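Local atomic coordinates of putative uncharacterized protein PH0300 (Pyrococcus horikoshii, PDB entry 3VRH), a protein that catalyses the ATP-dependent 2-thiolation of 5-methyluridine 54 in the T loop of tRNAs, a modification that stabilises tRNA at high temperature. Residues A[36-39]-A[43-46]. Numbering follows the deposited sequence.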
loop_
_atom_site.group_PDB
_atom_site.type_symbol
_atom_site.label_atom_id
_atom_site.label_comp_id
_atom_site.label_asym_id
_atom_site.label_seq_id
_atom_site.Cartn_x
_atom_site.Cartn_y
_atom_site.Cartn_z
ATOM N N ARG A 36 -22.136 12.205 12.804
ATOM C CA ARG A 36 -22.490 11.228 11.770
ATOM C C ARG A 36 -21.666 9.952 11.879
ATOM O O ARG A 36 -22.194 8.852 11.722
ATOM C CB ARG A 36 -22.350 11.846 10.379
ATOM C CG ARG A 36 -23.422 12.909 10.105
ATOM C CD ARG A 36 -23.073 13.854 8.942
ATOM N NE ARG A 36 -24.081 14.912 8.815
ATOM C CZ ARG A 36 -23.922 16.034 8.116
ATOM N NH1 ARG A 36 -22.784 16.263 7.467
ATOM N NH2 ARG A 36 -24.902 16.934 8.070
ATOM N N THR A 37 -20.384 10.105 12.187
ATOM C CA THR A 37 -19.494 8.959 12.347
ATOM C C THR A 37 -19.862 8.095 13.533
ATOM O O THR A 37 -19.891 6.870 13.420
ATOM C CB THR A 37 -18.025 9.394 12.503
ATOM O OG1 THR A 37 -17.641 10.144 11.352
ATOM C CG2 THR A 37 -17.120 8.181 12.636
ATOM N N ILE A 38 -20.144 8.730 14.671
ATOM C CA ILE A 38 -20.549 8.000 15.858
ATOM C C ILE A 38 -21.825 7.191 15.585
ATOM O O ILE A 38 -21.919 6.019 15.937
ATOM C CB ILE A 38 -20.779 8.961 17.031
ATOM C CG1 ILE A 38 -19.467 9.661 17.395
ATOM C CG2 ILE A 38 -21.375 8.216 18.229
ATOM C CD1 ILE A 38 -19.656 10.835 18.341
ATOM N N GLU A 39 -22.794 7.836 14.949
ATOM C CA GLU A 39 -24.049 7.203 14.553
ATOM C C GLU A 39 -23.844 6.014 13.613
ATOM O O GLU A 39 -24.307 4.909 13.887
ATOM C CB GLU A 39 -24.920 8.239 13.851
ATOM C CG GLU A 39 -26.357 7.845 13.652
ATOM C CD GLU A 39 -27.237 9.066 13.423
ATOM O OE1 GLU A 39 -26.881 9.901 12.552
ATOM O OE2 GLU A 39 -28.263 9.204 14.129
ATOM N N LEU A 43 -20.691 3.911 17.615
ATOM C CA LEU A 43 -19.491 3.966 18.440
ATOM C C LEU A 43 -19.835 4.205 19.887
ATOM O O LEU A 43 -19.256 3.583 20.772
ATOM C CB LEU A 43 -18.568 5.096 17.971
ATOM C CG LEU A 43 -18.074 4.933 16.538
ATOM C CD1 LEU A 43 -17.185 6.114 16.157
ATOM C CD2 LEU A 43 -17.336 3.613 16.413
ATOM N N LEU A 44 -20.784 5.113 20.107
ATOM C CA LEU A 44 -21.078 5.643 21.430
ATOM C C LEU A 44 -22.574 5.902 21.603
ATOM O O LEU A 44 -23.288 6.150 20.627
ATOM C CB LEU A 44 -20.335 6.971 21.639
ATOM C CG LEU A 44 -18.802 6.921 21.626
ATOM C CD1 LEU A 44 -18.209 8.322 21.645
ATOM C CD2 LEU A 44 -18.294 6.086 22.813
ATOM N N THR A 45 -23.039 5.848 22.847
ATOM C CA THR A 45 -24.369 6.338 23.183
ATOM C C THR A 45 -24.245 7.355 24.313
ATOM O O THR A 45 -23.289 7.327 25.094
ATOM C CB THR A 45 -25.330 5.206 23.612
ATOM O OG1 THR A 45 -24.831 4.561 24.792
ATOM C CG2 THR A 45 -25.485 4.180 22.516
ATOM N N LYS A 46 -25.224 8.245 24.408
ATOM C CA LYS A 46 -25.132 9.368 25.331
ATOM C C LYS A 46 -25.140 8.971 26.812
ATOM O O LYS A 46 -24.869 9.791 27.685
ATOM C CB LYS A 46 -26.241 10.366 25.039
ATOM C CG LYS A 46 -25.785 11.809 25.109
ATOM C CD LYS A 46 -25.178 12.244 23.799
ATOM C CE LYS A 46 -26.054 13.292 23.154
ATOM N NZ LYS A 46 -25.649 13.525 21.755
#
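Leu43 lays its isobutyl group against the last turn of helix 23-40, where it covers the main chain of Thr37 and Ile38 more than their side chains. Its CD1 methyl comes to 3.9 Å from CA of Ile38 and just as near the carbonyl oxygen of Thr37, and the same CD1 lies 4.1 Å from CG2 of Thr37, the two side chains crossing at a slant. The first torsion explains this reach: chi1 is -61°, which puts CG beside the backbone N, the atom that is itself tied to the helix. That tie is the bond from N of Leu43 to O of Ile38, 3.0 Å long and fairly straight at 161°; the N-H arrives in the carbonyl plane, on a lone pair. It runs from residue i+5 back to i, a wider span than the i+4 to i bond of an alpha helix, and fastens the chain as it leaves the helix. An alanine here would lack CG and both methyls, and would probably open a gap beside the Thr37 methyl and the Ile38 backbone.

Ile38 also meets Leu44. Its CG2 branch, anti to the backbone N, sits 3.8 Å from CB of Leu44 and 3.7 Å from the Leu44 N, which sets this one methyl against both side chain and backbone, with CB of Leu43 also near. Thr37 keeps its hydroxyl for other partners: OG1 is hydrogen-bonded to Glu198 and to the carbonyl of Lys33 one turn earlier.

All four touching residues are buried, where the end of the helix meets the PP-loop domain's mixed sheet. Ile38 and Leu44 both rest on Leu67 of helix 58-69 and on Tyr72, while Leu43 and Leu44 pack on Val193 of strand 191-193, and the chain runs on into strand 49-53.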